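Local atomic coordinates of C-type diheme-containing protein (Kuenenia stuttgartiensis, PDB entry 6H5L), a protein that binds two c-type hemes and probably relays electrons within a hydroxylamine oxidoreductase-like reductase complex of an anammox bacterium. Residues Tyr49-Thr54 with Thr189-Thr194; Lys130-Lys135 with Trp209-Tyr214; Glu137-His142 with Asp149-Ser154. All blocks are in the same frame, centred on the assembly; numbering follows the deposited sequence.

In the fold
The chain falls into two cytochrome c-like halves, each with its own heme. Contact 1 joins them near the centre of the chain: loop 49-54 comes from the first half and loop 189-194 from the second. Contact 2 crosses helix 122-135 with helix 205-217, so its segments alternate with those of contact 1 (49-54, 130-135, 189-194, 209-214). Contact 3 is nested within the loops closed by both. Contacts 2 and 3 touch, with centres 15 Å apart, and build one heme domain. The centre of contact 1 is about 20 Å from the centres of both. There Lys50 reaches propionates of both hemes, consistent with electron transfer between them.

Contact 1: residues Tyr49-Thr54 with Thr189-Thr194; sequences YKFRTT and TGLNGT. With HEC (heme c), chain L.
The guanidinium of Arg52 overlaps the side-chain amide of Asn192, stacked with the planes 16° apart. Its outer end is crowded in the model, so its exact position is doubtful. This is the junction of the two cytochrome c domains: each contributes an irregular loop, and 49-54 holds heme propionates. Arg52 bends at chi3 (-80°), which turns NE back to its own loop. NE donates a nearly straight bond to Tyr49 O at 2.6 Å. Asn192 OD1 takes its hydrogen bond from Gly57 N. A water accepts from Arg52 N and donates to Lys50 O and Thr189 OG1, which is itself bonded to Leu185 O.

Lys50 runs extended beyond CG and crosses Thr194, with CE 3.6 Å from Thr194 CG2. Its NZ is 3.1 Å from propionate O1D of the first heme and also bonds a propionate of the second. An alanine here would probably leave both propionates without this positive partner and open a gap beside the Thr194 methyl. Lys50 N bonds O1A and Phe51 N bonds O2A of the first heme's other propionate. In the type II turn Leu191-Thr194, Leu191 O accepts from Thr194 N and, at 2.9 Å, from Thr194 OG1, on one face of the carbonyl.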
loop_
_atom_site.group_PDB
_atom_site.type_symbol
_atom_site.label_atom_id
_atom_site.label_comp_id
_atom_site.label_asym_id
_atom_site.label_seq_id
_atom_site.Cartn_x
_atom_site.Cartn_y
_atom_site.Cartn_z
ATOM N N TYR B 49 43.335 18.131 -26.025
ATOM C CA TYR B 49 42.930 16.872 -25.418
ATOM C C TYR B 49 42.222 17.156 -24.100
ATOM O O TYR B 49 42.724 17.927 -23.275
ATOM C CB TYR B 49 44.136 15.957 -25.196
ATOM C CG TYR B 49 44.694 15.353 -26.469
ATOM C CD1 TYR B 49 45.301 16.149 -27.433
ATOM C CD2 TYR B 49 44.623 13.985 -26.702
ATOM C CE1 TYR B 49 45.813 15.601 -28.594
ATOM C CE2 TYR B 49 45.133 13.428 -27.861
ATOM C CZ TYR B 49 45.727 14.240 -28.803
ATOM O OH TYR B 49 46.237 13.694 -29.958
ATOM N N LYS B 50 41.055 16.536 -23.912
ATOM C CA LYS B 50 40.259 16.802 -22.716
ATOM C C LYS B 50 40.940 16.283 -21.456
ATOM O O LYS B 50 40.844 16.908 -20.393
ATOM C CB LYS B 50 38.867 16.181 -22.850
ATOM C CG LYS B 50 37.951 16.837 -23.857
ATOM C CD LYS B 50 36.555 16.238 -23.758
ATOM C CE LYS B 50 35.615 16.768 -24.827
ATOM N NZ LYS B 50 34.273 16.129 -24.726
ATOM N N PHE B 51 41.619 15.142 -21.551
ATOM C CA PHE B 51 42.025 14.365 -20.383
ATOM C C PHE B 51 43.547 14.266 -20.343
ATOM O O PHE B 51 44.155 13.522 -21.121
ATOM C CB PHE B 51 41.358 12.997 -20.422
ATOM C CG PHE B 51 39.909 13.061 -20.805
ATOM C CD1 PHE B 51 39.000 13.720 -19.995
ATOM C CD2 PHE B 51 39.458 12.488 -21.983
ATOM C CE1 PHE B 51 37.664 13.793 -20.343
ATOM C CE2 PHE B 51 38.124 12.556 -22.336
ATOM C CZ PHE B 51 37.228 13.211 -21.516
ATOM N N ARG B 52 44.151 15.029 -19.437
ATOM C CA ARG B 52 45.594 15.133 -19.307
ATOM C C ARG B 52 45.983 15.049 -17.838
ATOM O O ARG B 52 45.140 15.071 -16.936
ATOM C CB ARG B 52 46.116 16.450 -19.900
ATOM C CG ARG B 52 45.914 16.608 -21.398
ATOM C CD ARG B 52 45.851 18.079 -21.791
ATOM N NE ARG B 52 44.527 18.633 -21.528
ATOM C CZ ARG B 52 44.204 19.336 -20.448
ATOM N NH1 ARG B 52 45.115 19.597 -19.522
ATOM N NH2 ARG B 52 42.966 19.784 -20.299
ATOM N N THR B 53 47.290 14.945 -17.613
ATOM C CA THR B 53 47.893 15.217 -16.317
ATOM C C THR B 53 48.639 16.544 -16.319
ATOM O O THR B 53 49.328 16.865 -15.344
ATOM C CB THR B 53 48.831 14.076 -15.916
ATOM O OG1 THR B 53 49.778 13.847 -16.966
ATOM C CG2 THR B 53 48.040 12.803 -15.674
ATOM N N THR B 54 48.511 17.320 -17.391
ATOM C CA THR B 54 49.180 18.594 -17.595
ATOM C C THR B 54 48.208 19.752 -17.393
ATOM O O THR B 54 46.991 19.579 -17.511
ATOM C CB THR B 54 49.774 18.649 -19.009
ATOM O OG1 THR B 54 48.717 18.598 -19.971
ATOM C CG2 THR B 54 50.712 17.472 -19.233
ATOM N N THR B 189 43.397 20.261 -13.850
ATOM C CA THR B 189 43.964 20.427 -15.182
ATOM C C THR B 189 43.059 21.161 -16.155
ATOM O O THR B 189 43.563 21.824 -17.062
ATOM C CB THR B 189 44.317 19.064 -15.786
ATOM O OG1 THR B 189 43.134 18.259 -15.869
ATOM C CG2 THR B 189 45.348 18.355 -14.930
ATOM N N GLY B 190 41.747 21.061 -15.996
ATOM C CA GLY B 190 40.832 21.607 -16.972
ATOM C C GLY B 190 40.750 20.741 -18.217
ATOM O O GLY B 190 41.638 19.949 -18.527
ATOM N N LEU B 191 39.643 20.897 -18.936
ATOM C CA LEU B 191 39.362 20.111 -20.137
ATOM C C LEU B 191 39.591 21.006 -21.351
ATOM O O LEU B 191 38.743 21.833 -21.696
ATOM C CB LEU B 191 37.944 19.549 -20.097
ATOM C CG LEU B 191 37.734 18.274 -19.270
ATOM C CD1 LEU B 191 37.891 18.528 -17.776
ATOM C CD2 LEU B 191 36.377 17.656 -19.571
ATOM N N ASN B 192 40.749 20.840 -21.990
ATOM C CA ASN B 192 41.113 21.657 -23.143
ATOM C C ASN B 192 40.124 21.458 -24.286
ATOM O O ASN B 192 39.792 20.326 -24.650
ATOM C CB ASN B 192 42.528 21.307 -23.605
ATOM C CG ASN B 192 43.595 21.766 -22.630
ATOM O OD1 ASN B 192 43.294 22.251 -21.538
ATOM N ND2 ASN B 192 44.853 21.606 -23.018
ATOM N N GLY B 193 39.653 22.570 -24.849
ATOM C CA GLY B 193 38.725 22.546 -25.956
ATOM C C GLY B 193 37.268 22.681 -25.568
ATOM O O GLY B 193 36.415 22.781 -26.457
ATOM N N THR B 194 36.961 22.681 -24.277
ATOM C CA THR B 194 35.605 22.759 -23.764
ATOM C C THR B 194 35.476 23.950 -22.827
ATOM O O THR B 194 36.478 24.435 -22.290
ATOM C CB THR B 194 35.225 21.469 -23.019
ATOM O OG1 THR B 194 35.906 21.426 -21.758
ATOM C CG2 THR B 194 35.607 20.249 -23.836
HETATM FE FE HEC L . 38.647 7.659 -30.320
HETATM C CHA HEC L . 38.151 10.409 -28.338
HETATM C CHB HEC L . 42.014 7.757 -29.563
HETATM C CHC HEC L . 39.205 4.931 -32.351
HETATM C CHD HEC L . 35.318 7.600 -31.193
HETATM N NA HEC L . 39.859 8.854 -29.167
HETATM C C1A HEC L . 39.444 9.943 -28.433
HETATM C C2A HEC L . 40.587 10.527 -27.759
HETATM C C3A HEC L . 41.669 9.790 -28.104
HETATM C C4A HEC L . 41.220 8.729 -28.989
HETATM C CMA HEC L . 43.151 9.948 -27.693
HETATM C CAA HEC L . 40.403 11.788 -26.863
HETATM C CBA HEC L . 41.517 12.186 -25.897
HETATM C CGA HEC L . 41.124 13.463 -25.196
HETATM O O1A HEC L . 40.253 14.200 -25.728
HETATM O O2A HEC L . 41.684 13.746 -24.106
HETATM N NB HEC L . 40.301 6.563 -30.868
HETATM C C1B HEC L . 41.592 6.756 -30.415
HETATM C C2B HEC L . 42.424 5.712 -30.986
HETATM C C3B HEC L . 41.650 4.939 -31.758
HETATM C C4B HEC L . 40.299 5.456 -31.696
HETATM C CMB HEC L . 43.941 5.554 -30.752
HETATM C CAB HEC L . 42.081 3.698 -32.575
HETATM C CBB HEC L . 42.445 2.524 -31.639
HETATM N NC HEC L . 37.485 6.489 -31.545
HETATM C C1C HEC L . 37.912 5.406 -32.289
HETATM C C2C HEC L . 36.748 4.775 -32.875
HETATM C C3C HEC L . 35.705 5.590 -32.668
HETATM C C4C HEC L . 36.127 6.634 -31.753
HETATM C CMC HEC L . 36.817 3.642 -33.924
HETATM C CAC HEC L . 34.257 5.385 -33.173
HETATM C CBC HEC L . 33.629 4.143 -32.506
HETATM N ND HEC L . 36.992 8.823 -29.842
HETATM C C1D HEC L . 35.703 8.602 -30.325
HETATM C C2D HEC L . 34.823 9.602 -29.762
HETATM C C3D HEC L . 35.715 10.477 -28.871
HETATM C C4D HEC L . 37.040 9.917 -28.983
HETATM C CMD HEC L . 33.308 9.754 -30.011
HETATM C CAD HEC L . 35.305 11.700 -28.026
HETATM C CBD HEC L . 34.681 11.227 -26.719
HETATM C CGD HEC L . 34.231 12.417 -25.915
HETATM O O1D HEC L . 35.066 13.321 -25.652
HETATM O O2D HEC L . 33.035 12.455 -25.526
HETATM O O HOH W 1 45.952 19.403 -25.046
HETATM O O HOH W 2 41.917 16.383 -17.853
#

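Contact 2: residues Lys130-Lys135 with Trp209-Tyr214; sequences KIYEEK and WYLTHY. With HEC (heme c), chain K.
Tyr132 and Tyr214 both hold CG anti to the backbone N, with chi1 180° in Tyr132, and this points CG of each toward the other helix, where the rings meet. Tyr214 CE2 comes over one face of the Tyr132 ring and lies 3.5 Å from Tyr132 CG. The rings meet obliquely, with planes 58° apart. Segments 130-135 and 209-214 of helices 122-135 and 205-217 run at 97°, with axes 9.6 Å apart at closest. This is the near-perpendicular packing of the N- and C-terminal helices of a cytochrome c domain, here the second of the chain.

Leu211 fills the layer between this crossing and the heme. Its CD1 packs 4.1 Å from Tyr132 CB and 4.2 Å from Ile131 CG2. Its CD2 rests 3.6 Å from the heme methyl CMB. Phe187 of helix 180-189 also touches Leu211.

Tyr132 OH is bonded to Gly143 O, in the loop after the heme-binding histidine. Glu133 bends at chi2, and its OE1 takes a weak bond from Tyr214 OH at 2.9 Å, the carboxylate standing steeply to the ring. The contact is therefore mainly apolar and aromatic, and the one hydrogen bond between the two segments is weak and is likely to add little.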
loop_
_atom_site.group_PDB
_atom_site.type_symbol
_atom_site.label_atom_id
_atom_site.label_comp_id
_atom_site.label_asym_id
_atom_site.label_seq_id
_atom_site.Cartn_x
_atom_site.Cartn_y
_atom_site.Cartn_z
ATOM N N LYS B 130 29.325 24.035 -0.838
ATOM C CA LYS B 130 29.366 25.493 -0.818
ATOM C C LYS B 130 30.086 26.038 -2.046
ATOM O O LYS B 130 29.625 27.002 -2.666
ATOM C CB LYS B 130 30.051 25.961 0.465
ATOM C CG LYS B 130 29.629 27.330 0.961
ATOM C CD LYS B 130 30.341 27.660 2.262
ATOM C CE LYS B 130 30.069 29.084 2.712
ATOM N NZ LYS B 130 30.973 29.469 3.831
ATOM N N ILE B 131 31.218 25.430 -2.414
ATOM C CA ILE B 131 31.945 25.852 -3.611
ATOM C C ILE B 131 31.107 25.598 -4.857
ATOM O O ILE B 131 30.997 26.455 -5.742
ATOM C CB ILE B 131 33.302 25.132 -3.696
ATOM C CG1 ILE B 131 34.196 25.523 -2.515
ATOM C CG2 ILE B 131 33.991 25.424 -5.025
ATOM C CD1 ILE B 131 35.488 24.731 -2.450
ATOM N N TYR B 132 30.508 24.407 -4.942
ATOM C CA TYR B 132 29.764 24.015 -6.135
ATOM C C TYR B 132 28.574 24.934 -6.385
ATOM O O TYR B 132 28.232 25.217 -7.537
ATOM C CB TYR B 132 29.304 22.561 -5.993
ATOM C CG TYR B 132 28.504 22.011 -7.156
ATOM C CD1 TYR B 132 27.129 22.206 -7.235
ATOM C CD2 TYR B 132 29.117 21.271 -8.159
ATOM C CE1 TYR B 132 26.392 21.699 -8.289
ATOM C CE2 TYR B 132 28.385 20.757 -9.219
ATOM C CZ TYR B 132 27.023 20.976 -9.277
ATOM O OH TYR B 132 26.286 20.470 -10.324
ATOM N N GLU B 133 27.928 25.408 -5.321
ATOM C CA GLU B 133 26.662 26.120 -5.459
ATOM C C GLU B 133 26.769 27.625 -5.254
ATOM O O GLU B 133 25.951 28.370 -5.806
ATOM C CB GLU B 133 25.625 25.551 -4.483
ATOM C CG GLU B 133 24.584 24.653 -5.137
ATOM C CD GLU B 133 24.361 23.358 -4.375
ATOM O OE1 GLU B 133 24.503 22.275 -4.983
ATOM O OE2 GLU B 133 24.048 23.424 -3.166
ATOM N N GLU B 134 27.738 28.096 -4.469
ATOM C CA GLU B 134 27.860 29.515 -4.158
ATOM C C GLU B 134 29.120 30.138 -4.745
ATOM O O GLU B 134 29.038 31.116 -5.497
ATOM C CB GLU B 134 27.838 29.722 -2.638
ATOM C CG GLU B 134 26.575 29.240 -1.951
ATOM C CD GLU B 134 26.638 29.426 -0.448
ATOM O OE1 GLU B 134 27.473 30.234 0.011
ATOM O OE2 GLU B 134 25.862 28.764 0.272
ATOM N N LYS B 135 30.293 29.588 -4.425
ATOM C CA LYS B 135 31.544 30.263 -4.758
ATOM C C LYS B 135 31.816 30.247 -6.257
ATOM O O LYS B 135 32.344 31.221 -6.803
ATOM C CB LYS B 135 32.703 29.622 -3.992
ATOM C CG LYS B 135 34.005 30.404 -4.072
ATOM C CD LYS B 135 34.964 29.990 -2.974
ATOM C CE LYS B 135 36.158 30.925 -2.895
ATOM N NZ LYS B 135 36.954 30.693 -1.659
ATOM N N TRP B 209 39.808 18.865 -3.393
ATOM C CA TRP B 209 39.405 17.592 -2.805
ATOM C C TRP B 209 38.047 17.715 -2.126
ATOM O O TRP B 209 37.230 16.790 -2.193
ATOM C CB TRP B 209 40.459 17.097 -1.815
ATOM C CG TRP B 209 41.697 16.554 -2.468
ATOM C CD1 TRP B 209 42.946 17.101 -2.441
ATOM C CD2 TRP B 209 41.801 15.356 -3.251
ATOM N NE1 TRP B 209 43.822 16.320 -3.154
ATOM C CE2 TRP B 209 43.145 15.243 -3.662
ATOM C CE3 TRP B 209 40.891 14.369 -3.642
ATOM C CZ2 TRP B 209 43.599 14.185 -4.446
ATOM C CZ3 TRP B 209 41.344 13.318 -4.420
ATOM C CH2 TRP B 209 42.686 13.235 -4.815
ATOM N N TYR B 210 37.792 18.846 -1.458
ATOM C CA TYR B 210 36.450 19.124 -0.953
ATOM C C TYR B 210 35.434 19.077 -2.085
ATOM O O TYR B 210 34.386 18.429 -1.975
ATOM C CB TYR B 210 36.397 20.497 -0.275
ATOM C CG TYR B 210 37.384 20.744 0.847
ATOM C CD1 TYR B 210 37.991 19.693 1.525
ATOM C CD2 TYR B 210 37.697 22.041 1.235
ATOM C CE1 TYR B 210 38.891 19.932 2.551
ATOM C CE2 TYR B 210 38.592 22.288 2.256
ATOM C CZ TYR B 210 39.185 21.231 2.911
ATOM O OH TYR B 210 40.077 21.474 3.930
ATOM N N LEU B 211 35.735 19.771 -3.185
ATOM C CA LEU B 211 34.837 19.794 -4.333
ATOM C C LEU B 211 34.672 18.404 -4.932
ATOM O O LEU B 211 33.563 18.008 -5.304
ATOM C CB LEU B 211 35.367 20.771 -5.380
ATOM C CG LEU B 211 34.575 20.960 -6.671
ATOM C CD1 LEU B 211 33.210 21.562 -6.383
ATOM C CD2 LEU B 211 35.362 21.837 -7.633
ATOM N N THR B 212 35.770 17.651 -5.038
ATOM C CA THR B 212 35.685 16.285 -5.546
ATOM C C THR B 212 34.766 15.433 -4.682
ATOM O O THR B 212 33.941 14.674 -5.202
ATOM C CB THR B 212 37.080 15.661 -5.616
ATOM O OG1 THR B 212 37.863 16.342 -6.603
ATOM C CG2 THR B 212 36.993 14.189 -5.968
ATOM N N HIS B 213 34.888 15.554 -3.357
ATOM C CA HIS B 213 34.064 14.749 -2.459
ATOM C C HIS B 213 32.581 15.044 -2.649
ATOM O O HIS B 213 31.750 14.130 -2.597
ATOM C CB HIS B 213 34.479 14.990 -1.007
ATOM C CG HIS B 213 35.856 14.497 -0.685
ATOM N ND1 HIS B 213 36.539 14.885 0.448
ATOM C CD2 HIS B 213 36.676 13.647 -1.347
ATOM C CE1 HIS B 213 37.721 14.295 0.470
ATOM N NE2 HIS B 213 37.830 13.538 -0.607
ATOM N N TYR B 214 32.228 16.312 -2.868
ATOM C CA TYR B 214 30.823 16.645 -3.082
ATOM C C TYR B 214 30.336 16.162 -4.442
ATOM O O TYR B 214 29.179 15.748 -4.582
ATOM C CB TYR B 214 30.597 18.150 -2.947
ATOM C CG TYR B 214 29.177 18.551 -3.276
ATOM C CD1 TYR B 214 28.137 18.271 -2.399
ATOM C CD2 TYR B 214 28.874 19.194 -4.470
ATOM C CE1 TYR B 214 26.834 18.627 -2.698
ATOM C CE2 TYR B 214 27.577 19.554 -4.777
ATOM C CZ TYR B 214 26.561 19.270 -3.887
ATOM O OH TYR B 214 25.269 19.629 -4.193
HETATM FE FE HEC K . 31.868 21.186 -15.622
HETATM C CHA HEC K . 32.774 18.441 -17.474
HETATM C CHB HEC K . 32.383 19.390 -12.737
HETATM C CHC HEC K . 31.319 24.013 -13.752
HETATM C CHD HEC K . 30.636 22.761 -18.396
HETATM N NA HEC K . 32.526 19.279 -15.183
HETATM C C1A HEC K . 32.728 18.272 -16.107
HETATM C C2A HEC K . 32.888 17.024 -15.384
HETATM C C3A HEC K . 32.776 17.287 -14.077
HETATM C C4A HEC K . 32.548 18.711 -13.924
HETATM C CMA HEC K . 32.874 16.266 -12.921
HETATM C CAA HEC K . 33.133 15.637 -16.025
HETATM C CBA HEC K . 34.599 15.235 -15.875
HETATM C CGA HEC K . 34.825 13.902 -16.542
HETATM O O1A HEC K . 33.885 13.398 -17.210
HETATM O O2A HEC K . 35.944 13.345 -16.411
HETATM N NB HEC K . 31.777 21.609 -13.605
HETATM C C1B HEC K . 32.189 20.750 -12.606
HETATM C C2B HEC K . 32.396 21.525 -11.400
HETATM C C3B HEC K . 32.100 22.806 -11.673
HETATM C C4B HEC K . 31.706 22.880 -13.069
HETATM C CMB HEC K . 32.848 20.924 -10.050
HETATM C CAB HEC K . 32.148 24.018 -10.713
HETATM C CBB HEC K . 33.566 24.280 -10.159
HETATM N NC HEC K . 31.077 23.030 -15.992
HETATM C C1C HEC K . 31.014 24.081 -15.095
HETATM C C2C HEC K . 30.708 25.287 -15.839
HETATM C C3C HEC K . 30.391 24.919 -17.089
HETATM C C4C HEC K . 30.703 23.505 -17.235
HETATM C CMC HEC K . 30.376 26.648 -15.179
HETATM C CAC HEC K . 29.918 25.852 -18.231
HETATM C CBC HEC K . 31.042 26.831 -18.632
HETATM N ND HEC K . 31.712 20.667 -17.632
HETATM C C1D HEC K . 31.197 21.515 -18.611
HETATM C C2D HEC K . 31.347 20.871 -19.897
HETATM C C3D HEC K . 32.017 19.518 -19.610
HETATM C C4D HEC K . 32.203 19.482 -18.177
HETATM C CMD HEC K . 30.924 21.429 -21.272
HETATM C CAD HEC K . 32.410 18.426 -20.630
HETATM C CBD HEC K . 31.193 17.563 -20.953
HETATM C CGD HEC K . 31.528 16.588 -22.052
HETATM O O1D HEC K . 32.732 16.454 -22.396
HETATM O O2D HEC K . 30.588 15.944 -22.587
#

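Contact 3: residues Glu137-His142 with Asp149-Ser154; sequences ECWKCH and DGPSAS. With HEC (heme c), chain K.
Trp139 and Pro151 meet at about a right angle, with Trp139 CZ3 4.1 Å from Pro151 CG. A chi1 of 57° sets Trp139 CG between the backbone N and the carbonyl carbon. The indole NE1 is bonded to Glu133 O at the end of the preceding helix. Lys140 turns at chi2 (-71°), so that CD sits over one face of the indole, offset toward the rim. The same CD lies 4.2 Å from Pro151 CG. The proline thus touches both side chains. Beyond the bend, Lys140 NZ makes a long salt bridge to Glu137 OE2.

Residues 138-142 are the CXXCH motif of a c-type cytochrome. SG of Cys138 and SG of Cys141 form thioether bonds to heme CAB and CAC. Both cysteines hold SG anti to the carbonyl carbon. His142 NE2 binds the iron at 2.0 Å, and Met196 is the other axial ligand. The side chains of Cys141 and His142 start away from loop 149-154, and it is Cys141 O that meets Ala153, with Ala153 CB 3.3 Å from it.

Gly150 to Ala153 form a type I turn against this backbone. Ser152 N donates to Lys140 O at 3.0 Å, from above the carbonyl plane. Gly150 CA makes CA-H...O contacts with Trp139 O, at 3.5 Å, and with Lys140 O. On the outer side, Pro151 touches Gln115 of the neighbouring hydroxylamine oxidoreductase-like chain, and Asp149 touches Glu268 of that chain.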
loop_
_atom_site.group_PDB
_atom_site.type_symbol
_atom_site.label_atom_id
_atom_site.label_comp_id
_atom_site.label_asym_id
_atom_site.label_seq_id
_atom_site.Cartn_x
_atom_site.Cartn_y
_atom_site.Cartn_z
ATOM N N GLU B 137 29.351 28.437 -8.578
ATOM C CA GLU B 137 28.070 28.263 -9.263
ATOM C C GLU B 137 28.183 27.272 -10.422
ATOM O O GLU B 137 27.916 27.586 -11.584
ATOM C CB GLU B 137 27.522 29.610 -9.740
ATOM C CG GLU B 137 27.319 30.627 -8.625
ATOM C CD GLU B 137 26.760 31.943 -9.132
ATOM O OE1 GLU B 137 25.646 32.322 -8.711
ATOM O OE2 GLU B 137 27.435 32.596 -9.957
ATOM N N CYS B 138 28.583 26.047 -10.079
ATOM C CA CYS B 138 28.689 24.995 -11.080
ATOM C C CYS B 138 27.325 24.531 -11.570
ATOM O O CYS B 138 27.237 23.935 -12.649
ATOM C CB CYS B 138 29.471 23.813 -10.514
ATOM S SG CYS B 138 30.872 24.285 -9.478
ATOM N N TRP B 139 26.264 24.794 -10.803
ATOM C CA TRP B 139 24.913 24.443 -11.221
ATOM C C TRP B 139 24.473 25.196 -12.470
ATOM O O TRP B 139 23.452 24.831 -13.065
ATOM C CB TRP B 139 23.931 24.709 -10.080
ATOM C CG TRP B 139 23.957 26.123 -9.600
ATOM C CD1 TRP B 139 24.759 26.646 -8.627
ATOM C CD2 TRP B 139 23.147 27.205 -10.075
ATOM N NE1 TRP B 139 24.498 27.985 -8.466
ATOM C CE2 TRP B 139 23.512 28.352 -9.344
ATOM C CE3 TRP B 139 22.149 27.313 -11.048
ATOM C CZ2 TRP B 139 22.914 29.593 -9.556
ATOM C CZ3 TRP B 139 21.557 28.544 -11.256
ATOM C CH2 TRP B 139 21.941 29.667 -10.514
ATOM N N LYS B 140 25.202 26.241 -12.868
ATOM C CA LYS B 140 24.899 26.957 -14.103
ATOM C C LYS B 140 24.860 26.006 -15.295
ATOM O O LYS B 140 23.854 25.917 -16.006
ATOM C CB LYS B 140 25.930 28.068 -14.324
ATOM C CG LYS B 140 25.738 29.286 -13.430
ATOM C CD LYS B 140 24.498 30.073 -13.832
ATOM C CE LYS B 140 24.277 31.268 -12.921
ATOM N NZ LYS B 140 25.428 32.210 -12.969
ATOM N N CYS B 141 25.953 25.274 -15.517
ATOM C CA CYS B 141 26.014 24.294 -16.596
ATOM C C CYS B 141 25.502 22.921 -16.173
ATOM O O CYS B 141 24.799 22.261 -16.944
ATOM C CB CYS B 141 27.450 24.166 -17.112
ATOM S SG CYS B 141 28.168 25.674 -17.824
ATOM N N HIS B 142 25.826 22.481 -14.957
ATOM C CA HIS B 142 25.578 21.103 -14.549
ATOM C C HIS B 142 24.279 20.903 -13.782
ATOM O O HIS B 142 23.812 19.764 -13.680
ATOM C CB HIS B 142 26.742 20.589 -13.694
ATOM C CG HIS B 142 28.014 20.397 -14.458
ATOM N ND1 HIS B 142 28.237 19.304 -15.267
ATOM C CD2 HIS B 142 29.131 21.159 -14.538
ATOM C CE1 HIS B 142 29.435 19.400 -15.815
ATOM N NE2 HIS B 142 29.998 20.517 -15.388
ATOM N N ASP B 149 21.324 19.811 -16.456
ATOM C CA ASP B 149 20.123 20.520 -16.883
ATOM C C ASP B 149 20.069 21.930 -16.309
ATOM O O ASP B 149 18.986 22.466 -16.058
ATOM C CB ASP B 149 18.865 19.741 -16.499
ATOM C CG ASP B 149 18.808 19.409 -15.016
ATOM O OD1 ASP B 149 19.806 19.651 -14.308
ATOM O OD2 ASP B 149 17.759 18.898 -14.564
ATOM N N GLY B 150 21.231 22.541 -16.088
ATOM C CA GLY B 150 21.293 23.904 -15.621
ATOM C C GLY B 150 20.818 24.881 -16.677
ATOM O O GLY B 150 20.558 24.512 -17.828
ATOM N N PRO B 151 20.696 26.158 -16.301
ATOM C CA PRO B 151 20.210 27.154 -17.273
ATOM C C PRO B 151 21.112 27.313 -18.486
ATOM O O PRO B 151 20.611 27.453 -19.609
ATOM C CB PRO B 151 20.133 28.443 -16.441
ATOM C CG PRO B 151 21.056 28.212 -15.283
ATOM C CD PRO B 151 20.964 26.750 -14.979
ATOM N N SER B 152 22.429 27.282 -18.297
ATOM C CA SER B 152 23.378 27.476 -19.384
ATOM C C SER B 152 23.785 26.173 -20.064
ATOM O O SER B 152 24.757 26.166 -20.827
ATOM C CB SER B 152 24.624 28.198 -18.868
ATOM O OG SER B 152 24.280 29.410 -18.220
ATOM N N ALA B 153 23.063 25.077 -19.817
ATOM C CA ALA B 153 23.523 23.766 -20.269
ATOM C C ALA B 153 23.390 23.611 -21.780
ATOM O O ALA B 153 24.353 23.238 -22.462
ATOM C CB ALA B 153 22.750 22.663 -19.546
ATOM N N SER B 154 22.200 23.883 -22.322
ATOM C CA SER B 154 21.935 23.595 -23.728
ATOM C C SER B 154 22.764 24.450 -24.680
ATOM O O SER B 154 22.934 24.068 -25.843
ATOM C CB SER B 154 20.447 23.786 -24.030
ATOM O OG SER B 154 19.657 22.832 -23.340
HETATM FE FE HEC K . 31.868 21.186 -15.622
HETATM C CHA HEC K . 32.774 18.441 -17.474
HETATM C CHB HEC K . 32.383 19.390 -12.737
HETATM C CHC HEC K . 31.319 24.013 -13.752
HETATM C CHD HEC K . 30.636 22.761 -18.396
HETATM N NA HEC K . 32.526 19.279 -15.183
HETATM C C1A HEC K . 32.728 18.272 -16.107
HETATM C C2A HEC K . 32.888 17.024 -15.384
HETATM C C3A HEC K . 32.776 17.287 -14.077
HETATM C C4A HEC K . 32.548 18.711 -13.924
HETATM C CMA HEC K . 32.874 16.266 -12.921
HETATM C CAA HEC K . 33.133 15.637 -16.025
HETATM C CBA HEC K . 34.599 15.235 -15.875
HETATM C CGA HEC K . 34.825 13.902 -16.542
HETATM O O1A HEC K . 33.885 13.398 -17.210
HETATM O O2A HEC K . 35.944 13.345 -16.411
HETATM N NB HEC K . 31.777 21.609 -13.605
HETATM C C1B HEC K . 32.189 20.750 -12.606
HETATM C C2B HEC K . 32.396 21.525 -11.400
HETATM C C3B HEC K . 32.100 22.806 -11.673
HETATM C C4B HEC K . 31.706 22.880 -13.069
HETATM C CMB HEC K . 32.848 20.924 -10.050
HETATM C CAB HEC K . 32.148 24.018 -10.713
HETATM C CBB HEC K . 33.566 24.280 -10.159
HETATM N NC HEC K . 31.077 23.030 -15.992
HETATM C C1C HEC K . 31.014 24.081 -15.095
HETATM C C2C HEC K . 30.708 25.287 -15.839
HETATM C C3C HEC K . 30.391 24.919 -17.089
HETATM C C4C HEC K . 30.703 23.505 -17.235
HETATM C CMC HEC K . 30.376 26.648 -15.179
HETATM C CAC HEC K . 29.918 25.852 -18.231
HETATM C CBC HEC K . 31.042 26.831 -18.632
HETATM N ND HEC K . 31.712 20.667 -17.632
HETATM C C1D HEC K . 31.197 21.515 -18.611
HETATM C C2D HEC K . 31.347 20.871 -19.897
HETATM C C3D HEC K . 32.017 19.518 -19.610
HETATM C C4D HEC K . 32.203 19.482 -18.177
HETATM C CMD HEC K . 30.924 21.429 -21.272
HETATM C CAD HEC K . 32.410 18.426 -20.630
HETATM C CBD HEC K . 31.193 17.563 -20.953
HETATM C CGD HEC K . 31.528 16.588 -22.052
HETATM O O1D HEC K . 32.732 16.454 -22.396
HETATM O O2D HEC K . 30.588 15.944 -22.587
#